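Local coordinates for enoyl-acyl carrier protein reductase (Uncultured bacterium, PDB 6KIA) that probably reduces the double bond of enoyl-acyl carrier protein with NADH in bacterial fatty acid synthesis, as a novel, triclosan-resistant type of enoyl reductase, at residues M1-V10 / V421-Q432; E303-L313 / V394-V402. All coordinates share one frame; numbering follows the deposited sequence.

In the fold
Residues 1-10 run as an irregular arm ahead of strand 21-25, the first strand of the parallel part of the main sheet. Contact 1 sets this arm against strand 421-423 and the start of helix 426-436, closing a loop of 410 residues that holds nearly the whole fold. Contact 2 is nested inside it: residues 303-313 meet helix 394-413 across 80 intervening residues rich in helix and without strand. Helix 394-413 then leads on to strand 421-423, so the last segment of contact 2 is followed by the second segment of contact 1. The contacts also touch in space, His426 and Ala430 of contact 1 packing on Ser305, Leu306, Leu309 and Ala312 of contact 2.

Contact 1. Residues M1-V10 / V421-Q432; sequences MKSPIPLRDV and VLWLSHDVIAKQ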
loop_
_atom_site.group_PDB
_atom_site.type_symbol
_atom_site.label_atom_id
_atom_site.label_comp_id
_atom_site.label_asym_id
_atom_site.label_seq_id
_atom_site.Cartn_x
_atom_site.Cartn_y
_atom_site.Cartn_z
ATOM N N MET A 1 -4.703 -13.812 12.234
ATOM C CA MET A 1 -3.684 -14.854 12.229
ATOM C C MET A 1 -2.630 -14.570 13.294
ATOM O O MET A 1 -2.376 -13.410 13.629
ATOM C CB MET A 1 -3.027 -14.972 10.844
ATOM C CG MET A 1 -2.140 -13.788 10.432
ATOM S SD MET A 1 -3.021 -12.237 10.134
ATOM C CE MET A 1 -4.024 -12.695 8.713
ATOM N N LYS A 2 -1.989 -15.616 13.802
ATOM C CA LYS A 2 -1.001 -15.423 14.861
ATOM C C LYS A 2 0.411 -15.454 14.331
ATOM O O LYS A 2 1.352 -15.272 15.093
ATOM C CB LYS A 2 -1.134 -16.475 15.969
ATOM C CG LYS A 2 -2.522 -16.708 16.524
ATOM C CD LYS A 2 -2.405 -17.066 18.015
ATOM C CE LYS A 2 -3.268 -16.182 18.907
ATOM N NZ LYS A 2 -4.668 -16.049 18.421
ATOM N N SER A 3 0.563 -15.664 13.025
ATOM C CA SER A 3 1.874 -15.508 12.398
ATOM C C SER A 3 1.687 -15.275 10.903
ATOM O O SER A 3 0.604 -15.540 10.366
ATOM C CB SER A 3 2.774 -16.732 12.651
ATOM O OG SER A 3 2.206 -17.914 12.127
ATOM N N PRO A 4 2.728 -14.761 10.230
ATOM C CA PRO A 4 2.623 -14.531 8.792
ATOM C C PRO A 4 2.283 -15.819 8.062
ATOM O O PRO A 4 2.682 -16.902 8.509
ATOM C CB PRO A 4 4.026 -14.027 8.416
ATOM C CG PRO A 4 4.521 -13.403 9.640
ATOM C CD PRO A 4 3.987 -14.220 10.773
ATOM N N ILE A 5 1.536 -15.689 6.969
ATOM C CA ILE A 5 1.175 -16.798 6.100
ATOM C C ILE A 5 1.931 -16.616 4.789
ATOM O O ILE A 5 1.468 -15.911 3.904
ATOM C CB ILE A 5 -0.354 -16.814 5.849
ATOM C CG1 ILE A 5 -1.096 -16.752 7.192
ATOM C CG2 ILE A 5 -0.771 -18.017 4.970
ATOM C CD1 ILE A 5 -2.549 -16.467 7.094
ATOM N N PRO A 6 3.116 -17.229 4.669
ATOM C CA PRO A 6 3.980 -16.929 3.526
ATOM C C PRO A 6 3.565 -17.630 2.242
ATOM O O PRO A 6 3.056 -18.750 2.267
ATOM C CB PRO A 6 5.348 -17.437 3.981
ATOM C CG PRO A 6 5.022 -18.582 4.881
ATOM C CD PRO A 6 3.727 -18.209 5.586
ATOM N N LEU A 7 3.756 -16.929 1.128
ATOM C CA LEU A 7 3.818 -17.536 -0.185
ATOM C C LEU A 7 5.283 -17.863 -0.475
ATOM O O LEU A 7 6.133 -16.962 -0.505
ATOM C CB LEU A 7 3.253 -16.595 -1.259
ATOM C CG LEU A 7 3.237 -17.272 -2.623
ATOM C CD1 LEU A 7 2.251 -18.414 -2.564
ATOM C CD2 LEU A 7 2.883 -16.291 -3.712
ATOM N N ARG A 8 5.599 -19.144 -0.655
ATOM C CA ARG A 8 6.991 -19.542 -0.839
ATOM C C ARG A 8 7.349 -19.862 -2.285
ATOM O O ARG A 8 8.479 -19.618 -2.725
ATOM C CB ARG A 8 7.304 -20.758 0.039
ATOM C CG ARG A 8 7.195 -20.497 1.544
ATOM C CD ARG A 8 8.319 -19.586 2.048
ATOM N NE ARG A 8 8.353 -19.561 3.512
ATOM C CZ ARG A 8 8.706 -18.503 4.242
ATOM N NH1 ARG A 8 9.073 -17.372 3.657
ATOM N NH2 ARG A 8 8.697 -18.571 5.565
ATOM N N ASP A 9 6.392 -20.439 -3.003
ATOM C CA ASP A 9 6.627 -20.897 -4.370
ATOM C C ASP A 9 6.103 -19.912 -5.412
ATOM O O ASP A 9 5.046 -19.296 -5.244
ATOM C CB ASP A 9 5.991 -22.274 -4.594
ATOM C CG ASP A 9 6.601 -23.349 -3.725
ATOM O OD1 ASP A 9 7.794 -23.223 -3.355
ATOM O OD2 ASP A 9 5.885 -24.320 -3.400
ATOM N N VAL A 10 6.870 -19.767 -6.481
ATOM C CA VAL A 10 6.466 -18.933 -7.596
ATOM C C VAL A 10 5.278 -19.563 -8.326
ATOM O O VAL A 10 5.368 -20.702 -8.813
ATOM C CB VAL A 10 7.641 -18.711 -8.569
ATOM C CG1 VAL A 10 7.155 -17.989 -9.816
ATOM C CG2 VAL A 10 8.773 -17.938 -7.870
ATOM N N VAL A 421 -5.221 -14.336 2.706
ATOM C CA VAL A 421 -4.139 -13.447 3.139
ATOM C C VAL A 421 -2.800 -14.136 2.929
ATOM O O VAL A 421 -2.562 -15.232 3.460
ATOM C CB VAL A 421 -4.273 -13.039 4.633
ATOM C CG1 VAL A 421 -3.207 -12.008 4.976
ATOM C CG2 VAL A 421 -5.673 -12.504 4.965
ATOM N N LEU A 422 -1.934 -13.519 2.126
ATOM C CA LEU A 422 -0.659 -14.107 1.767
ATOM C C LEU A 422 0.451 -13.072 1.850
ATOM O O LEU A 422 0.301 -11.957 1.345
ATOM C CB LEU A 422 -0.700 -14.687 0.352
ATOM C CG LEU A 422 -1.704 -15.819 0.116
ATOM C CD1 LEU A 422 -1.778 -16.160 -1.373
ATOM C CD2 LEU A 422 -1.258 -17.025 0.947
ATOM N N TRP A 423 1.555 -13.445 2.474
ATOM C CA TRP A 423 2.727 -12.573 2.506
ATOM C C TRP A 423 3.641 -12.839 1.309
ATOM O O TRP A 423 4.006 -13.999 1.029
ATOM C CB TRP A 423 3.519 -12.765 3.806
ATOM C CG TRP A 423 3.155 -11.917 4.988
ATOM C CD1 TRP A 423 3.887 -10.880 5.509
ATOM C CD2 TRP A 423 2.006 -12.057 5.840
ATOM N NE1 TRP A 423 3.279 -10.388 6.629
ATOM C CE2 TRP A 423 2.106 -11.067 6.846
ATOM C CE3 TRP A 423 0.898 -12.906 5.840
ATOM C CZ2 TRP A 423 1.144 -10.914 7.848
ATOM C CZ3 TRP A 423 -0.060 -12.757 6.858
ATOM C CH2 TRP A 423 0.069 -11.771 7.835
ATOM N N LEU A 424 4.042 -11.759 0.636
ATOM C CA LEU A 424 5.086 -11.803 -0.380
ATOM C C LEU A 424 6.332 -11.192 0.247
ATOM O O LEU A 424 6.456 -9.969 0.305
ATOM C CB LEU A 424 4.665 -11.015 -1.629
ATOM C CG LEU A 424 3.304 -11.417 -2.219
ATOM C CD1 LEU A 424 3.020 -10.598 -3.465
ATOM C CD2 LEU A 424 3.325 -12.912 -2.562
ATOM N N SER A 425 7.228 -12.021 0.783
ATOM C CA SER A 425 8.439 -11.485 1.423
ATOM C C SER A 425 9.630 -11.510 0.461
ATOM O O SER A 425 9.465 -11.863 -0.708
ATOM C CB SER A 425 8.731 -12.253 2.718
ATOM O OG SER A 425 7.711 -11.946 3.669
ATOM N N HIS A 426 10.829 -11.133 0.932
ATOM C CA HIS A 426 11.962 -11.007 0.039
ATOM C C HIS A 426 12.346 -12.309 -0.637
ATOM O O HIS A 426 12.916 -12.278 -1.719
ATOM C CB HIS A 426 13.199 -10.473 0.778
ATOM C CG HIS A 426 13.104 -9.026 1.119
ATOM N ND1 HIS A 426 14.167 -8.308 1.643
ATOM C CD2 HIS A 426 12.079 -8.146 1.012
ATOM C CE1 HIS A 426 13.790 -7.062 1.854
ATOM N NE2 HIS A 426 12.525 -6.930 1.474
ATOM N N ASP A 427 12.068 -13.430 0.024
ATOM C CA ASP A 427 12.459 -14.719 -0.530
ATOM C C ASP A 427 11.743 -15.007 -1.854
ATOM O O ASP A 427 12.389 -15.202 -2.902
ATOM C CB ASP A 427 12.232 -15.863 0.486
ATOM C CG ASP A 427 10.780 -16.035 0.914
ATOM O OD1 ASP A 427 10.016 -15.046 1.038
ATOM O OD2 ASP A 427 10.388 -17.204 1.115
ATOM N N VAL A 428 10.423 -14.944 -1.839
ATOM C CA VAL A 428 9.671 -15.312 -3.046
ATOM C C VAL A 428 9.797 -14.219 -4.120
ATOM O O VAL A 428 9.801 -14.499 -5.316
ATOM C CB VAL A 428 8.212 -15.605 -2.702
ATOM C CG1 VAL A 428 7.451 -14.320 -2.303
ATOM C CG2 VAL A 428 7.524 -16.328 -3.884
ATOM N N ILE A 429 9.979 -12.971 -3.704
ATOM C CA ILE A 429 10.174 -11.913 -4.679
ATOM C C ILE A 429 11.549 -12.055 -5.367
ATOM O O ILE A 429 11.674 -11.869 -6.579
ATOM C CB ILE A 429 10.032 -10.536 -4.002
ATOM C CG1 ILE A 429 8.560 -10.263 -3.711
ATOM C CG2 ILE A 429 10.655 -9.415 -4.836
ATOM C CD1 ILE A 429 8.376 -9.235 -2.631
ATOM N N ALA A 430 12.573 -12.440 -4.610
ATOM C CA ALA A 430 13.887 -12.667 -5.199
ATOM C C ALA A 430 13.841 -13.865 -6.154
ATOM O O ALA A 430 14.411 -13.810 -7.252
ATOM C CB ALA A 430 14.932 -12.871 -4.088
ATOM N N LYS A 431 13.154 -14.931 -5.751
ATOM C CA LYS A 431 12.975 -16.095 -6.644
ATOM C C LYS A 431 12.324 -15.686 -7.974
ATOM O O LYS A 431 12.826 -16.031 -9.060
ATOM C CB LYS A 431 12.110 -17.173 -5.989
ATOM C CG LYS A 431 12.746 -17.917 -4.834
ATOM C CD LYS A 431 11.830 -19.015 -4.327
ATOM C CE LYS A 431 12.523 -19.877 -3.289
ATOM N NZ LYS A 431 11.562 -20.830 -2.676
ATOM N N GLN A 432 11.219 -14.950 -7.876
ATOM C CA GLN A 432 10.516 -14.441 -9.053
ATOM C C GLN A 432 11.448 -13.559 -9.928
ATOM O O GLN A 432 11.496 -13.706 -11.154
ATOM C CB GLN A 432 9.255 -13.644 -8.635
ATOM C CG GLN A 432 8.637 -12.981 -9.810
ATOM C CD GLN A 432 7.874 -13.975 -10.690
ATOM O OE1 GLN A 432 7.102 -14.796 -10.199
ATOM N NE2 GLN A 432 8.220 -14.004 -11.958
HETATM O O HOH W 1 7.173 -14.962 1.192
HETATM O O HOH W 2 10.496 -18.382 -1.247
HETATM O O HOH W 3 10.421 -22.384 -4.253
#
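Met1 meets Trp423 at the rim of the indole, a Met-aromatic contact in which SD lies in the ring plane, 3.9 Å from CH2 of the tryptophan. Bends at chi2 and chi3 (-68° and -64°) fold the methionine chain, and its CE reaches the two methyls of Val421. Pro4 takes a face of the same indole: its CA sits 3.6 Å from the centroid of the six-membered ring, almost on the ring normal, a CH-pi contact. Ile5 spreads over the Val421 carbonyl, while its own O accepts a nearly straight bond from Trp423 N (2.9 Å). Two residues on, Leu7 N returns the favour to Trp423 O (2.9 Å), completing a single beta bridge centred on Pro6. Leu7 lies alongside Leu424, CD2 to CD2. At Arg8, a bend at chi2 (-70°) carries the guanidinium back to Asp427, forming a salt bridge in which Arg8 NH1 meets Asp427 OD2 at 2.9 Å from above the carboxylate plane; Pro6 CB covers one guanidinium face. Water 2 joins Arg8 O, Asp427 OD2 and Lys431 NZ. Val10 CG1 presses on Gln432 OE1, buried and without a polar partner. Around this arm, Arg8 forms a second salt bridge with Glu245 of strand 244-248, Trp423 NE1 is hydrogen-bonded to His242 O, strand 283-287 runs parallel to strand 421-423, and Met1 and Val421 rest on helix 263-278.

Contact 2. Residues E303-L313 / V394-V402; sequences ELSLFPLLKAL and VTDVLSALV
Leu306 and Leu398 interleave, each reaching past the other toward the opposite backbone, and show how a turn of irregular helical chain can fit the side of a helix through apolar shape. The isobutyl group of Leu306 enters a hollow on helix 394-413 bounded by Thr395, Leu398, Ser399 and Val402. With CG anti to the backbone nitrogen (chi1 178°), its methyls divide the floor: CD2 lies 3.7 Å from Leu398 CB and also rests against Ser399 OG, whereas CD1 reaches Val402 CG2, likewise at 3.7 Å. The serine hydroxyl does not face an apolar neighbour unsatisfied, because it donates to Thr395 O one turn back, at 2.8 Å. That carbonyl also accepts Ser399 N, with one donor on each side of the carbonyl plane.

Leu398 is the answering bump. Its CD1 comes up to the backbone of Leu306 and Phe307, and its CD2 meets Leu310, whose side chain lies roughly perpendicular to it, with CG 4.0 Å from that methyl. On one flank the Phe307 ring turns its edge to Val394, CE1 standing 3.7 Å from CG1. Thr395 CG2 nestles into the corner made by this ring and the aliphatic part of Glu303, 3.4 Å from Phe307 CZ and 3.6 Å from Glu303 CB. On the other flank Leu309 CD2 settles on Val402 CG2, and beyond it Leu313 touches Leu401 by their CD1 methyls. The short axes of 309-313 and 394-402 cross at 56°.

Ser399 OG also bonds to Arg292 N, and the side chain of Ser399 lies about 8 Å from the bound dinucleotide, near the cofactor pocket. Further layers enclose the interface: helix 426-436 receives Leu309 and Leu313, and helices 339-351 and 370-385 pack on Phe307.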
loop_
_atom_site.group_PDB
_atom_site.type_symbol
_atom_site.label_atom_id
_atom_site.label_comp_id
_atom_site.label_asym_id
_atom_site.label_seq_id
_atom_site.Cartn_x
_atom_site.Cartn_y
_atom_site.Cartn_z
ATOM N N GLU A 303 12.396 2.370 4.584
ATOM C CA GLU A 303 13.239 1.827 3.527
ATOM C C GLU A 303 14.411 0.991 4.081
ATOM O O GLU A 303 15.051 0.230 3.340
ATOM C CB GLU A 303 13.776 2.975 2.652
ATOM C CG GLU A 303 14.991 3.694 3.256
ATOM C CD GLU A 303 14.690 4.646 4.395
ATOM O OE1 GLU A 303 13.508 4.923 4.693
ATOM O OE2 GLU A 303 15.677 5.062 5.054
ATOM N N LEU A 304 14.702 1.121 5.380
ATOM C CA LEU A 304 15.763 0.326 5.976
ATOM C C LEU A 304 15.460 -1.144 5.813
ATOM O O LEU A 304 16.399 -1.966 5.690
ATOM C CB LEU A 304 15.939 0.668 7.465
ATOM C CG LEU A 304 16.388 2.097 7.734
ATOM C CD1 LEU A 304 16.518 2.264 9.233
ATOM C CD2 LEU A 304 17.729 2.403 7.051
ATOM N N SER A 305 14.164 -1.473 5.762
ATOM C CA SER A 305 13.775 -2.879 5.636
ATOM C C SER A 305 14.088 -3.466 4.263
ATOM O O SER A 305 14.192 -4.674 4.121
ATOM C CB SER A 305 12.286 -3.042 5.927
ATOM O OG SER A 305 11.985 -2.657 7.269
ATOM N N LEU A 306 14.291 -2.606 3.276
ATOM C CA LEU A 306 14.375 -3.043 1.887
ATOM C C LEU A 306 15.786 -3.471 1.452
ATOM O O LEU A 306 15.934 -4.364 0.614
ATOM C CB LEU A 306 13.858 -1.913 0.983
ATOM C CG LEU A 306 13.871 -2.090 -0.536
ATOM C CD1 LEU A 306 12.986 -3.264 -0.962
ATOM C CD2 LEU A 306 13.373 -0.784 -1.146
ATOM N N PHE A 307 16.824 -2.870 2.033
ATOM C CA PHE A 307 18.197 -3.168 1.573
ATOM C C PHE A 307 18.597 -4.654 1.544
ATOM O O PHE A 307 19.276 -5.091 0.596
ATOM C CB PHE A 307 19.204 -2.380 2.417
ATOM C CG PHE A 307 19.072 -0.893 2.277
ATOM C CD1 PHE A 307 19.467 -0.256 1.111
ATOM C CD2 PHE A 307 18.561 -0.131 3.314
ATOM C CE1 PHE A 307 19.345 1.134 0.976
ATOM C CE2 PHE A 307 18.449 1.255 3.203
ATOM C CZ PHE A 307 18.842 1.894 2.047
ATOM N N PRO A 308 18.174 -5.448 2.556
ATOM C CA PRO A 308 18.563 -6.862 2.505
ATOM C C PRO A 308 17.969 -7.644 1.323
ATOM O O PRO A 308 18.363 -8.794 1.127
ATOM C CB PRO A 308 18.046 -7.414 3.848
ATOM C CG PRO A 308 17.989 -6.217 4.746
ATOM C CD PRO A 308 17.560 -5.098 3.862
ATOM N N LEU A 309 17.067 -7.044 0.545
ATOM C CA LEU A 309 16.629 -7.695 -0.708
ATOM C C LEU A 309 17.845 -8.010 -1.576
ATOM O O LEU A 309 17.862 -9.012 -2.299
ATOM C CB LEU A 309 15.616 -6.809 -1.463
ATOM C CG LEU A 309 15.104 -7.387 -2.786
ATOM C CD1 LEU A 309 14.244 -8.640 -2.511
ATOM C CD2 LEU A 309 14.305 -6.342 -3.599
ATOM N N LEU A 310 18.883 -7.172 -1.489
ATOM C CA LEU A 310 20.119 -7.451 -2.242
ATOM C C LEU A 310 20.700 -8.835 -1.904
ATOM O O LEU A 310 21.110 -9.607 -2.790
ATOM C CB LEU A 310 21.162 -6.364 -1.993
ATOM C CG LEU A 310 20.943 -5.062 -2.763
ATOM C CD1 LEU A 310 21.722 -3.898 -2.176
ATOM C CD2 LEU A 310 21.268 -5.251 -4.244
ATOM N N LYS A 311 20.707 -9.160 -0.616
ATOM C CA LYS A 311 21.253 -10.436 -0.188
ATOM C C LYS A 311 20.341 -11.567 -0.645
ATOM O O LYS A 311 20.813 -12.629 -1.064
ATOM C CB LYS A 311 21.426 -10.435 1.335
ATOM C CG LYS A 311 22.514 -9.501 1.796
ATOM C CD LYS A 311 22.748 -9.622 3.287
ATOM C CE LYS A 311 23.922 -8.776 3.730
ATOM N NZ LYS A 311 25.192 -9.252 3.100
ATOM N N ALA A 312 19.039 -11.286 -0.693
ATOM C CA ALA A 312 18.071 -12.280 -1.149
ATOM C C ALA A 312 18.283 -12.558 -2.620
ATOM O O ALA A 312 18.171 -13.722 -3.065
ATOM C CB ALA A 312 16.639 -11.793 -0.865
ATOM N N LEU A 313 18.644 -11.519 -3.376
ATOM C CA LEU A 313 18.828 -11.729 -4.807
ATOM C C LEU A 313 19.965 -12.720 -5.008
ATOM O O LEU A 313 19.924 -13.543 -5.928
ATOM C CB LEU A 313 19.130 -10.436 -5.555
ATOM C CG LEU A 313 17.979 -9.446 -5.673
ATOM C CD1 LEU A 313 18.396 -8.227 -6.471
ATOM C CD2 LEU A 313 16.721 -10.095 -6.252
ATOM N N VAL A 394 19.796 3.971 -3.751
ATOM C CA VAL A 394 19.717 2.523 -3.795
ATOM C C VAL A 394 18.248 2.063 -3.651
ATOM O O VAL A 394 17.798 1.125 -4.333
ATOM C CB VAL A 394 20.601 1.901 -2.687
ATOM C CG1 VAL A 394 20.315 0.422 -2.549
ATOM C CG2 VAL A 394 22.102 2.110 -3.018
ATOM N N THR A 395 17.507 2.721 -2.758
ATOM C CA THR A 395 16.124 2.322 -2.543
ATOM C C THR A 395 15.250 2.571 -3.769
ATOM O O THR A 395 14.213 1.944 -3.893
ATOM C CB THR A 395 15.488 3.017 -1.330
ATOM O OG1 THR A 395 15.548 4.436 -1.498
ATOM C CG2 THR A 395 16.204 2.597 -0.044
ATOM N N ASP A 396 15.627 3.520 -4.628
ATOM C CA ASP A 396 14.890 3.725 -5.891
ATOM C C ASP A 396 15.002 2.446 -6.752
ATOM O O ASP A 396 13.993 1.902 -7.268
ATOM C CB ASP A 396 15.420 4.927 -6.698
ATOM C CG ASP A 396 15.273 6.261 -5.977
ATOM O OD1 ASP A 396 14.415 6.395 -5.075
ATOM O OD2 ASP A 396 16.014 7.205 -6.345
ATOM N N VAL A 397 16.234 1.975 -6.925
ATOM C CA VAL A 397 16.488 0.768 -7.692
ATOM C C VAL A 397 15.710 -0.410 -7.085
ATOM O O VAL A 397 14.993 -1.145 -7.786
ATOM C CB VAL A 397 18.018 0.429 -7.738
ATOM C CG1 VAL A 397 18.250 -0.840 -8.497
ATOM C CG2 VAL A 397 18.788 1.582 -8.387
ATOM N N LEU A 398 15.826 -0.569 -5.766
ATOM C CA LEU A 398 15.235 -1.741 -5.131
ATOM C C LEU A 398 13.696 -1.695 -5.084
ATOM O O LEU A 398 13.039 -2.738 -5.258
ATOM C CB LEU A 398 15.796 -1.935 -3.721
ATOM C CG LEU A 398 17.316 -2.220 -3.628
ATOM C CD1 LEU A 398 17.714 -2.368 -2.163
ATOM C CD2 LEU A 398 17.665 -3.464 -4.443
ATOM N N SER A 399 13.126 -0.508 -4.879
ATOM C CA SER A 399 11.672 -0.351 -4.896
ATOM C C SER A 399 11.144 -0.714 -6.277
ATOM O O SER A 399 10.140 -1.425 -6.374
ATOM C CB SER A 399 11.255 1.063 -4.522
ATOM O OG SER A 399 11.586 1.370 -3.169
ATOM N N ALA A 400 11.820 -0.256 -7.342
ATOM C CA ALA A 400 11.385 -0.669 -8.695
ATOM C C ALA A 400 11.459 -2.191 -8.884
ATOM O O ALA A 400 10.598 -2.786 -9.558
ATOM C CB ALA A 400 12.201 0.041 -9.781
ATOM N N LEU A 401 12.491 -2.831 -8.323
ATOM C CA LEU A 401 12.572 -4.301 -8.411
ATOM C C LEU A 401 11.392 -4.984 -7.711
ATOM O O LEU A 401 10.833 -5.977 -8.212
ATOM C CB LEU A 401 13.898 -4.764 -7.805
ATOM C CG LEU A 401 15.172 -4.444 -8.593
ATOM C CD1 LEU A 401 16.337 -5.271 -8.027
ATOM C CD2 LEU A 401 15.027 -4.727 -10.085
ATOM N N VAL A 402 11.000 -4.464 -6.551
ATOM C CA VAL A 402 9.880 -5.061 -5.824
ATOM C C VAL A 402 8.563 -4.875 -6.603
ATOM O O VAL A 402 7.754 -5.797 -6.646
ATOM C CB VAL A 402 9.754 -4.482 -4.387
ATOM C CG1 VAL A 402 8.490 -5.028 -3.706
ATOM C CG2 VAL A 402 10.972 -4.876 -3.566
#